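Local structure of decapping nuclease RAI1 (5BUD) at residues N41-Y46 / D226-Y231; H242-K247 / K279-F284. The protein hydrolyses the NAD cap from the 5' ends of RNAs, and directly binds and stimulates the exoribonuclease RAT1. All coordinates share one frame; numbering follows the deposited sequence.

Contact 1: N41-Y46 / D226-Y231; sequences NSLSYY and DCCWDY. With MN (manganese (II) ion), chain F; MN (manganese (II) ion), chain E.
S44 and Y46 bracket C228 through two backbone hydrogen bonds, C228 N to S44 O and Y46 N to C228 O (2.8 Å), which make a single beta bridge between Y45 and C228. Side chains fasten this short junction along its length. L43, with CG anti to its backbone N (chi1 -178°), brings CD2 against C228 CB at 3.7 Å. The sulfur of C228 approaches the Y45 ring obliquely and touches its rim carbon, CE2 to SG 3.6 Å. C227 SG instead lies at the edge of the Y46 ring, close to its plane, and meets Y46 CB at 3.9 Å. Further along, Y46 CD2 reaches W229 CZ3 at 3.8 Å; the two rings are nearly parallel, planes 20° apart, yet slid so far that they hardly overlap. A water takes the N-H of S44 and donates to D226 O. The D226 carboxylate bridges two manganese ions of the nuclease metal centre, OD1 on the one shared with E224 and OD2, at 2.1 Å, on the one shared with E245 and L246. Strand 243-250 flanks C227 and W229 through V244, Y46 also rests on A178 of helix 158-178, and Y45 pairs by its backbone with I180 of strand 179-180.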
ATOM      1  N   ASN A  41      17.376  -9.034  -5.850  1.00 39.61           N
ATOM      2  CA  ASN A  41      17.271 -10.487  -5.894  1.00 41.83           C
ATOM      3  C   ASN A  41      15.939 -11.036  -5.392  1.00 38.88           C
ATOM      4  O   ASN A  41      15.576 -12.198  -5.646  1.00 33.86           O
ATOM      5  CB  ASN A  41      18.407 -11.101  -5.059  1.00 49.09           C
ATOM      6  CG  ASN A  41      19.782 -10.703  -5.570  1.00 52.84           C
ATOM      7  OD1 ASN A  41      20.708 -10.461  -4.784  1.00 58.15           O
ATOM      8  ND2 ASN A  41      19.916 -10.604  -6.892  1.00 54.88           N
ATOM      9  N   SER A  42      15.221 -10.222  -4.640  1.00 34.09           N
ATOM     10  CA  SER A  42      13.898 -10.601  -4.172  1.00 32.40           C
ATOM     11  C   SER A  42      12.740 -10.132  -5.074  1.00 28.53           C
ATOM     12  O   SER A  42      11.567 -10.421  -4.781  1.00 27.90           O
ATOM     13  CB  SER A  42      13.679 -10.042  -2.765  1.00 34.76           C
ATOM     14  OG  SER A  42      14.549 -10.671  -1.873  1.00 38.29           O
ATOM     15  N   LEU A  43      13.046  -9.417  -6.144  1.00 26.07           N
ATOM     16  CA  LEU A  43      12.002  -8.999  -7.121  1.00 25.63           C
ATOM     17  C   LEU A  43      11.594 -10.173  -8.039  1.00 26.40           C
ATOM     18  O   LEU A  43      12.447 -10.761  -8.716  1.00 27.09           O
ATOM     19  CB  LEU A  43      12.518  -7.839  -7.953  1.00 25.08           C
ATOM     20  CG  LEU A  43      11.595  -7.192  -9.003  1.00 24.21           C
ATOM     21  CD1 LEU A  43      10.337  -6.591  -8.406  1.00 25.86           C
ATOM     22  CD2 LEU A  43      12.341  -6.147  -9.780  1.00 24.80           C
ATOM     23  N   SER A  44      10.312 -10.510  -8.045  1.00 23.94           N
ATOM     24  CA  SER A  44       9.760 -11.455  -9.025  1.00 25.38           C
ATOM     25  C   SER A  44       9.281 -10.760 -10.319  1.00 23.65           C
ATOM     26  O   SER A  44       9.124  -9.540 -10.372  1.00 22.22           O
ATOM     27  CB  SER A  44       8.630 -12.269  -8.397  1.00 27.32           C
ATOM     28  OG  SER A  44       7.429 -11.470  -8.234  1.00 30.37           O
ATOM     29  N   TYR A  45       9.022 -11.559 -11.341  1.00 23.28           N
ATOM     30  CA  TYR A  45       8.642 -11.084 -12.662  1.00 23.80           C
ATOM     31  C   TYR A  45       7.332 -11.731 -13.065  1.00 23.81           C
ATOM     32  O   TYR A  45       7.075 -12.888 -12.737  1.00 25.16           O
ATOM     33  CB  TYR A  45       9.762 -11.396 -13.676  1.00 24.75           C
ATOM     34  CG  TYR A  45      11.025 -10.667 -13.319  1.00 24.35           C
ATOM     35  CD1 TYR A  45      11.910 -11.171 -12.348  1.00 25.31           C
ATOM     36  CD2 TYR A  45      11.289  -9.419 -13.863  1.00 25.33           C
ATOM     37  CE1 TYR A  45      13.044 -10.455 -11.986  1.00 26.00           C
ATOM     38  CE2 TYR A  45      12.402  -8.699 -13.504  1.00 26.01           C
ATOM     39  CZ  TYR A  45      13.277  -9.222 -12.567  1.00 25.90           C
ATOM     40  OH  TYR A  45      14.352  -8.470 -12.240  1.00 26.99           O
ATOM     41  N   TYR A  46       6.490 -10.973 -13.761  1.00 22.83           N
ATOM     42  CA  TYR A  46       5.194 -11.466 -14.183  1.00 22.61           C
ATOM     43  C   TYR A  46       5.378 -12.488 -15.302  1.00 22.32           C
ATOM     44  O   TYR A  46       6.098 -12.223 -16.250  1.00 22.14           O
ATOM     45  CB  TYR A  46       4.306 -10.304 -14.711  1.00 23.09           C
ATOM     46  CG  TYR A  46       2.918 -10.761 -15.013  1.00 23.23           C
ATOM     47  CD1 TYR A  46       2.041 -11.056 -13.992  1.00 24.71           C
ATOM     48  CD2 TYR A  46       2.499 -10.990 -16.322  1.00 24.87           C
ATOM     49  CE1 TYR A  46       0.757 -11.521 -14.255  1.00 24.25           C
ATOM     50  CE2 TYR A  46       1.215 -11.468 -16.592  1.00 25.38           C
ATOM     51  CZ  TYR A  46       0.346 -11.704 -15.548  1.00 25.04           C
ATOM     52  OH  TYR A  46      -0.933 -12.193 -15.765  1.00 28.85           O
ATOM     53  N   ASP A 226       4.437  -5.971  -6.097  1.00 21.83           N
ATOM     54  CA  ASP A 226       4.088  -7.371  -6.373  1.00 21.16           C
ATOM     55  C   ASP A 226       5.049  -8.032  -7.345  1.00 21.41           C
ATOM     56  O   ASP A 226       5.498  -9.157  -7.121  1.00 21.44           O
ATOM     57  CB  ASP A 226       2.666  -7.512  -6.907  1.00 21.04           C
ATOM     58  CG  ASP A 226       1.621  -7.345  -5.814  1.00 20.99           C
ATOM     59  OD1 ASP A 226       2.007  -7.537  -4.651  1.00 18.76           O
ATOM     60  OD2 ASP A 226       0.431  -7.115  -6.122  1.00 19.62           O
ATOM     61  N   CYS A 227       5.361  -7.350  -8.424  1.00 19.88           N
ATOM     62  CA  CYS A 227       6.294  -7.918  -9.395  1.00 21.44           C
ATOM     63  C   CYS A 227       6.704  -6.908 -10.426  1.00 21.37           C
ATOM     64  O   CYS A 227       6.246  -5.756 -10.410  1.00 19.66           O
ATOM     65  CB  CYS A 227       5.726  -9.193 -10.060  1.00 22.16           C
ATOM     66  SG  CYS A 227       4.238  -8.966 -11.088  1.00 21.45           S
ATOM     67  N   CYS A 228       7.610  -7.353 -11.300  1.00 20.45           N
ATOM     68  CA  CYS A 228       8.135  -6.576 -12.384  1.00 21.90           C
ATOM     69  C   CYS A 228       7.596  -7.172 -13.713  1.00 21.65           C
ATOM     70  O   CYS A 228       7.490  -8.382 -13.874  1.00 22.51           O
ATOM     71  CB  CYS A 228       9.648  -6.617 -12.338  1.00 23.08           C
ATOM     72  SG  CYS A 228      10.462  -5.694 -13.654  1.00 29.53           S
ATOM     73  N   TRP A 229       7.266  -6.313 -14.657  1.00 23.21           N
ATOM     74  CA  TRP A 229       6.538  -6.727 -15.884  1.00 22.69           C
ATOM     75  C   TRP A 229       7.379  -7.552 -16.858  1.00 26.14           C
ATOM     76  O   TRP A 229       6.939  -8.605 -17.359  1.00 27.91           O
ATOM     77  CB  TRP A 229       5.988  -5.474 -16.581  1.00 24.24           C
ATOM     78  CG  TRP A 229       5.409  -5.646 -17.965  1.00 23.06           C
ATOM     79  CD1 TRP A 229       5.848  -5.043 -19.121  1.00 25.23           C
ATOM     80  CD2 TRP A 229       4.252  -6.380 -18.316  1.00 25.17           C
ATOM     81  NE1 TRP A 229       5.055  -5.405 -20.180  1.00 25.04           N
ATOM     82  CE2 TRP A 229       4.054  -6.214 -19.715  1.00 25.57           C
ATOM     83  CE3 TRP A 229       3.364  -7.176 -17.603  1.00 25.58           C
ATOM     84  CZ2 TRP A 229       3.026  -6.839 -20.401  1.00 27.72           C
ATOM     85  CZ3 TRP A 229       2.320  -7.767 -18.290  1.00 26.35           C
ATOM     86  CH2 TRP A 229       2.167  -7.597 -19.678  1.00 27.76           C
ATOM     87  N   ASP A 230       8.578  -7.068 -17.109  1.00 27.09           N
ATOM     88  CA  ASP A 230       9.473  -7.616 -18.142  1.00 28.91           C
ATOM     89  C   ASP A 230      10.929  -7.673 -17.631  1.00 27.47           C
ATOM     90  O   ASP A 230      11.529  -8.748 -17.557  1.00 26.68           O
ATOM     91  CB  ASP A 230       9.381  -6.737 -19.387  1.00 30.45           C
ATOM     92  CG  ASP A 230       9.242  -5.267 -19.049  1.00 34.60           C
ATOM     93  OD1 ASP A 230       9.383  -4.921 -17.829  1.00 32.15           O
ATOM     94  OD2 ASP A 230       8.997  -4.458 -19.982  1.00 36.00           O
ATOM     95  N   TYR A 231      11.481  -6.520 -17.277  1.00 25.44           N
ATOM     96  CA  TYR A 231      12.849  -6.424 -16.743  1.00 27.01           C
ATOM     97  C   TYR A 231      12.919  -5.195 -15.866  1.00 27.22           C
ATOM     98  O   TYR A 231      12.110  -4.253 -16.031  1.00 24.51           O
ATOM     99  CB  TYR A 231      13.887  -6.305 -17.883  1.00 27.82           C
ATOM    100  CG  TYR A 231      13.574  -5.156 -18.799  1.00 28.59           C
ATOM    101  CD1 TYR A 231      14.081  -3.889 -18.559  1.00 29.38           C
ATOM    102  CD2 TYR A 231      12.760  -5.337 -19.888  1.00 29.80           C
ATOM    103  CE1 TYR A 231      13.764  -2.836 -19.374  1.00 27.70           C
ATOM    104  CE2 TYR A 231      12.466  -4.303 -20.724  1.00 29.09           C
ATOM    105  CZ  TYR A 231      12.952  -3.055 -20.451  1.00 29.28           C
ATOM    106  OH  TYR A 231      12.605  -2.024 -21.281  1.00 30.27           O
TER
HETATM  107 MN    MN F 402       1.270  -6.664  -2.759  1.00 44.29          MN
HETATM  108 MN    MN E 401      -1.388  -7.112  -5.027  1.00 22.25          MN
HETATM  109  O   HOH W   1       8.370  -9.254  -6.192  1.00 29.16           O
HETATM  110  O   HOH W   2       8.057 -10.763 -16.928  1.00 40.53           O
HETATM  111  O   HOH W   3      -1.421  -9.263  -4.943  1.00 20.12           O
HETATM  112  O   HOH W   4       1.427  -4.169  -3.337  1.00 28.91           O

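Contact 2: H242-K247 / K279-F284; sequences HYVELK and KIIYGF. With MN (manganese (II) ion), chain E; nucleotides of chain C.
K247 NZ is gripped by three groups: it forms a salt bridge to E245 OE1 at 3.2 Å, approached from above the carboxylate plane, and donates to U1 OP1 of chain C at 2.7 Å and to Q271 OE1. It thereby joins the E245 carboxylate to the U1 phosphate, consistent with a substrate-binding role. Five ligand atoms from this contact, its RNA and its solvent meet at one manganese ion: E245 OE1 at 2.1 Å, the carbonyl O of L246, OP1 and OP2 of U1 of chain C, and a water. D226 OD2, from the adjoining segment 226-231, is the sixth. The glutamate reaches the ion by leaving the backbone with CG anti to N (chi1 178°) and then bending at chi2. Further back, the K247 chain crosses Y282 obliquely, its CB lying over one ring face, 3.6 Å from the ring centroid, in a CH-pi contact. The backbones run parallel: E245 N donates to K279 O, E245 O accepts from I281 N at 2.8 Å, and K247 repeats the pattern with I281 and G283. On the face bearing V244, L246 and I281, L246 CD2 lies 3.8 Å from I281 CB, and V244 CG1 meets I281 CD1. Linked by helix 255-275, strands 243-250 and 279-285 form a beta-alpha-beta unit; E245 and K247 are consistent with the ExK part of the PD-(D/E)XK nuclease signature.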
ATOM      1  N   HIS A 242       8.325  -0.130 -14.600  1.00 23.50           N
ATOM      2  CA  HIS A 242       8.231  -1.551 -14.886  1.00 23.66           C
ATOM      3  C   HIS A 242       7.553  -2.408 -13.815  1.00 22.17           C
ATOM      4  O   HIS A 242       7.439  -3.624 -13.978  1.00 24.02           O
ATOM      5  CB  HIS A 242       9.637  -2.077 -15.227  1.00 25.19           C
ATOM      6  CG  HIS A 242      10.117  -1.596 -16.550  1.00 24.11           C
ATOM      7  ND1 HIS A 242      10.037  -2.364 -17.685  1.00 27.38           N
ATOM      8  CD2 HIS A 242      10.577  -0.390 -16.941  1.00 23.76           C
ATOM      9  CE1 HIS A 242      10.448  -1.652 -18.721  1.00 26.63           C
ATOM     10  NE2 HIS A 242      10.793  -0.456 -18.290  1.00 24.58           N
ATOM     11  N   TYR A 243       7.081  -1.780 -12.742  1.00 22.87           N
ATOM     12  CA  TYR A 243       6.414  -2.506 -11.665  1.00 21.86           C
ATOM     13  C   TYR A 243       4.940  -2.784 -11.978  1.00 23.58           C
ATOM     14  O   TYR A 243       4.317  -2.062 -12.757  1.00 22.23           O
ATOM     15  CB  TYR A 243       6.528  -1.735 -10.345  1.00 22.47           C
ATOM     16  CG  TYR A 243       7.928  -1.625  -9.756  1.00 23.36           C
ATOM     17  CD1 TYR A 243       8.897  -2.574  -9.995  1.00 24.50           C
ATOM     18  CD2 TYR A 243       8.243  -0.587  -8.897  1.00 25.54           C
ATOM     19  CE1 TYR A 243      10.170  -2.467  -9.419  1.00 25.88           C
ATOM     20  CE2 TYR A 243       9.493  -0.475  -8.322  1.00 26.62           C
ATOM     21  CZ  TYR A 243      10.461  -1.417  -8.597  1.00 27.10           C
ATOM     22  OH  TYR A 243      11.707  -1.292  -8.014  1.00 28.11           O
ATOM     23  N   VAL A 244       4.422  -3.846 -11.365  1.00 23.20           N
ATOM     24  CA  VAL A 244       3.064  -4.323 -11.555  1.00 21.64           C
ATOM     25  C   VAL A 244       2.452  -4.634 -10.202  1.00 22.87           C
ATOM     26  O   VAL A 244       3.137  -5.186  -9.267  1.00 22.37           O
ATOM     27  CB  VAL A 244       3.036  -5.615 -12.396  1.00 20.91           C
ATOM     28  CG1 VAL A 244       1.622  -6.085 -12.620  1.00 21.10           C
ATOM     29  CG2 VAL A 244       3.761  -5.425 -13.719  1.00 23.40           C
ATOM     30  N   GLU A 245       1.168  -4.301 -10.096  1.00 20.85           N
ATOM     31  CA  GLU A 245       0.315  -4.682  -8.981  1.00 19.68           C
ATOM     32  C   GLU A 245      -0.646  -5.761  -9.401  1.00 19.17           C
ATOM     33  O   GLU A 245      -1.337  -5.640 -10.441  1.00 17.48           O
ATOM     34  CB  GLU A 245      -0.463  -3.459  -8.476  1.00 19.10           C
ATOM     35  CG  GLU A 245      -1.437  -3.695  -7.337  1.00 18.13           C
ATOM     36  CD  GLU A 245      -0.814  -4.196  -6.044  1.00 20.69           C
ATOM     37  OE1 GLU A 245      -1.508  -5.007  -5.380  1.00 20.28           O
ATOM     38  OE2 GLU A 245       0.326  -3.767  -5.677  1.00 18.67           O
ATOM     39  N   LEU A 246      -0.711  -6.810  -8.587  1.00 18.26           N
ATOM     40  CA  LEU A 246      -1.618  -7.920  -8.820  1.00 18.63           C
ATOM     41  C   LEU A 246      -2.834  -7.822  -7.922  1.00 18.18           C
ATOM     42  O   LEU A 246      -2.744  -7.395  -6.774  1.00 18.50           O
ATOM     43  CB  LEU A 246      -0.896  -9.281  -8.615  1.00 18.60           C
ATOM     44  CG  LEU A 246       0.335  -9.439  -9.506  1.00 20.46           C
ATOM     45  CD1 LEU A 246       0.989 -10.791  -9.269  1.00 20.84           C
ATOM     46  CD2 LEU A 246       0.006  -9.341 -11.000  1.00 20.43           C
ATOM     47  N   LYS A 247      -3.981  -8.205  -8.457  1.00 18.26           N
ATOM     48  CA  LYS A 247      -5.228  -8.290  -7.679  1.00 19.77           C
ATOM     49  C   LYS A 247      -6.001  -9.485  -8.164  1.00 19.71           C
ATOM     50  O   LYS A 247      -5.794  -9.954  -9.288  1.00 21.08           O
ATOM     51  CB  LYS A 247      -6.106  -7.027  -7.901  1.00 20.23           C
ATOM     52  CG  LYS A 247      -5.458  -5.703  -7.541  1.00 20.74           C
ATOM     53  CD  LYS A 247      -5.392  -5.530  -6.047  1.00 21.23           C
ATOM     54  CE  LYS A 247      -4.829  -4.183  -5.670  1.00 20.69           C
ATOM     55  NZ  LYS A 247      -4.367  -4.270  -4.259  1.00 21.94           N
ATOM     56  N   LYS A 279       0.908  -0.459 -14.061  1.00 19.75           N
ATOM     57  CA  LYS A 279       0.181  -1.645 -14.524  1.00 19.43           C
ATOM     58  C   LYS A 279      -0.505  -2.345 -13.343  1.00 19.20           C
ATOM     59  O   LYS A 279       0.148  -2.646 -12.302  1.00 20.19           O
ATOM     60  CB  LYS A 279       1.152  -2.603 -15.247  1.00 19.37           C
ATOM     61  CG  LYS A 279       1.586  -2.161 -16.634  1.00 20.70           C
ATOM     62  CD  LYS A 279       2.439  -3.226 -17.322  1.00 21.86           C
ATOM     63  CE  LYS A 279       2.738  -2.879 -18.775  1.00 22.53           C
ATOM     64  NZ  LYS A 279       3.411  -1.576 -18.848  1.00 22.41           N
ATOM     65  N   ILE A 280      -1.803  -2.614 -13.501  1.00 18.94           N
ATOM     66  CA  ILE A 280      -2.590  -3.421 -12.563  1.00 20.30           C
ATOM     67  C   ILE A 280      -3.212  -4.604 -13.271  1.00 22.14           C
ATOM     68  O   ILE A 280      -3.930  -4.437 -14.273  1.00 21.35           O
ATOM     69  CB  ILE A 280      -3.729  -2.582 -11.924  1.00 21.30           C
ATOM     70  CG1 ILE A 280      -3.153  -1.317 -11.344  1.00 21.96           C
ATOM     71  CG2 ILE A 280      -4.481  -3.408 -10.901  1.00 21.87           C
ATOM     72  CD1 ILE A 280      -4.147  -0.304 -10.842  1.00 22.35           C
ATOM     73  N   ILE A 281      -2.940  -5.813 -12.783  1.00 20.10           N
ATOM     74  CA  ILE A 281      -3.414  -7.036 -13.438  1.00 20.10           C
ATOM     75  C   ILE A 281      -4.402  -7.694 -12.486  1.00 20.15           C
ATOM     76  O   ILE A 281      -4.071  -7.990 -11.334  1.00 19.61           O
ATOM     77  CB  ILE A 281      -2.247  -7.980 -13.787  1.00 22.19           C
ATOM     78  CG1 ILE A 281      -1.340  -7.287 -14.796  1.00 22.93           C
ATOM     79  CG2 ILE A 281      -2.732  -9.317 -14.310  1.00 25.77           C
ATOM     80  CD1 ILE A 281      -0.203  -8.097 -15.352  1.00 23.40           C
ATOM     81  N   TYR A 282      -5.609  -7.913 -12.969  1.00 18.23           N
ATOM     82  CA  TYR A 282      -6.635  -8.634 -12.236  1.00 20.01           C
ATOM     83  C   TYR A 282      -6.744 -10.071 -12.701  1.00 21.14           C
ATOM     84  O   TYR A 282      -6.849 -10.362 -13.903  1.00 20.75           O
ATOM     85  CB  TYR A 282      -8.005  -7.935 -12.367  1.00 20.61           C
ATOM     86  CG  TYR A 282      -8.231  -6.883 -11.326  1.00 21.12           C
ATOM     87  CD1 TYR A 282      -7.687  -5.627 -11.472  1.00 22.73           C
ATOM     88  CD2 TYR A 282      -9.004  -7.141 -10.184  1.00 21.20           C
ATOM     89  CE1 TYR A 282      -7.900  -4.647 -10.533  1.00 22.28           C
ATOM     90  CE2 TYR A 282      -9.180  -6.166  -9.224  1.00 21.73           C
ATOM     91  CZ  TYR A 282      -8.614  -4.926  -9.418  1.00 22.91           C
ATOM     92  OH  TYR A 282      -8.775  -3.918  -8.519  1.00 26.70           O
ATOM     93  N   GLY A 283      -6.674 -10.980 -11.742  1.00 21.46           N
ATOM     94  CA  GLY A 283      -7.066 -12.369 -11.978  1.00 23.05           C
ATOM     95  C   GLY A 283      -8.521 -12.525 -11.561  1.00 23.97           C
ATOM     96  O   GLY A 283      -8.830 -12.388 -10.379  1.00 23.65           O
ATOM     97  N   PHE A 284      -9.404 -12.750 -12.542  1.00 24.45           N
ATOM     98  CA  PHE A 284     -10.828 -12.987 -12.296  1.00 26.06           C
ATOM     99  C   PHE A 284     -11.092 -14.479 -12.094  1.00 24.66           C
ATOM    100  O   PHE A 284     -10.711 -15.304 -12.927  1.00 23.35           O
ATOM    101  CB  PHE A 284     -11.669 -12.427 -13.461  1.00 24.91           C
ATOM    102  CG  PHE A 284     -11.692 -10.930 -13.503  1.00 23.65           C
ATOM    103  CD1 PHE A 284     -12.410 -10.222 -12.566  1.00 23.17           C
ATOM    104  CD2 PHE A 284     -10.942 -10.236 -14.428  1.00 23.78           C
ATOM    105  CE1 PHE A 284     -12.415  -8.843 -12.565  1.00 23.29           C
ATOM    106  CE2 PHE A 284     -10.939  -8.866 -14.443  1.00 23.51           C
ATOM    107  CZ  PHE A 284     -11.664  -8.164 -13.507  1.00 24.25           C
TER
HETATM  108 MN    MN E 401      -1.388  -7.112  -5.027  1.00 22.25          MN
ATOM    109  OP3   U C   1      -2.558  -5.209  -1.638  1.00 33.77           O
ATOM    110  P     U C   1      -2.282  -6.466  -2.387  1.00 40.48           P
ATOM    111  OP1   U C   1      -3.211  -6.653  -3.542  1.00 28.41           O
ATOM    112  OP2   U C   1      -0.815  -6.635  -2.678  1.00 34.19           O
ATOM    113  O5'   U C   1      -2.650  -7.582  -1.300  1.00 27.73           O
ATOM    114  C5'   U C   1      -2.096  -8.900  -1.431  1.00 26.55           C
ATOM    115  C4'   U C   1      -3.054  -9.960  -0.935  1.00 26.65           C
ATOM    116  O4'   U C   1      -3.028 -10.000   0.514  1.00 26.84           O
ATOM    117  C3'   U C   1      -4.533  -9.802  -1.272  1.00 25.24           C
ATOM    118  O3'   U C   1      -4.799 -10.234  -2.603  1.00 23.73           O
ATOM    119  C2'   U C   1      -5.153 -10.729  -0.233  1.00 25.87           C
ATOM    120  O2'   U C   1      -4.952 -12.094  -0.521  1.00 25.24           O
ATOM    121  C1'   U C   1      -4.291 -10.419   0.994  1.00 27.69           C
ATOM    122  N1    U C   1      -4.846  -9.369   1.860  1.00 30.63           N
ATOM    123  C2    U C   1      -5.834  -9.753   2.742  1.00 30.71           C
ATOM    124  O2    U C   1      -6.228 -10.897   2.829  1.00 31.49           O
ATOM    125  N3    U C   1      -6.315  -8.749   3.541  1.00 32.37           N
ATOM    126  C4    U C   1      -5.934  -7.423   3.538  1.00 37.79           C
ATOM    127  O4    U C   1      -6.470  -6.639   4.320  1.00 46.89           O
ATOM    128  C5    U C   1      -4.918  -7.098   2.585  1.00 34.60           C
ATOM    129  C6    U C   1      -4.426  -8.057   1.791  1.00 34.11           C
ATOM    130  P     U C   2      -6.097  -9.717  -3.430  1.00 25.04           P
ATOM    131  OP1   U C   2      -6.125 -10.460  -4.723  1.00 25.43           O
ATOM    132  OP2   U C   2      -6.069  -8.236  -3.459  1.00 26.26           O
ATOM    133  O5'   U C   2      -7.345 -10.095  -2.519  1.00 26.62           O
ATOM    134  C5'   U C   2      -7.829 -11.439  -2.360  1.00 26.20           C
ATOM    135  C4'   U C   2      -8.875 -11.508  -1.263  1.00 27.67           C
ATOM    136  O4'   U C   2      -8.337 -11.033   0.002  1.00 28.18           O
ATOM    137  C3'   U C   2     -10.135 -10.674  -1.443  1.00 29.25           C
ATOM    138  O3'   U C   2     -10.985 -11.318  -2.383  1.00 29.01           O
ATOM    139  C2'   U C   2     -10.663 -10.661  -0.017  1.00 29.94           C
ATOM    140  O2'   U C   2     -11.183 -11.915   0.385  1.00 28.32           O
ATOM    141  C1'   U C   2      -9.372 -10.438   0.765  1.00 29.22           C
ATOM    142  N1    U C   2      -9.039  -9.024   1.008  1.00 31.21           N
ATOM    143  C2    U C   2      -9.668  -8.398   2.072  1.00 37.13           C
ATOM    144  O2    U C   2     -10.480  -8.962   2.787  1.00 35.12           O
ATOM    145  N3    U C   2      -9.326  -7.080   2.251  1.00 36.88           N
ATOM    146  C4    U C   2      -8.434  -6.340   1.499  1.00 39.41           C
ATOM    147  O4    U C   2      -8.217  -5.168   1.800  1.00 40.68           O
ATOM    148  C5    U C   2      -7.817  -7.061   0.427  1.00 36.14           C
ATOM    149  C6    U C   2      -8.127  -8.348   0.228  1.00 34.97           C
TER
HETATM  150  O   HOH W   5       4.426  -1.426 -15.506  1.00111.48           O
HETATM  151  O   HOH W   3      -1.421  -9.263  -4.943  1.00 20.12           O

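How the contacts relate
Strands 217-228 and 243-250, consecutive in the chain and neighbours in the sheet, bring the two contacts together with their centres about 11 Å apart. They share one manganese ion and a water bound to it; D226 OD1 carries a second ion, shared with E224, so contact 1 reaches both metals and contact 2 binds one. D226 OD2 also lies 2.7 Å from L246 N, a probable hydrogen bond that would help hold the aspartate against the next strand. At the other end, D230 OD1 and H242 ND1 form a second probable bond of 2.6 Å. Contact 1 thus joins segment 41-46 to the metal-bearing segment 226-231, whereas contact 2 ties strand 243-250 to strand 279-285, which pairs on with strand 291-298.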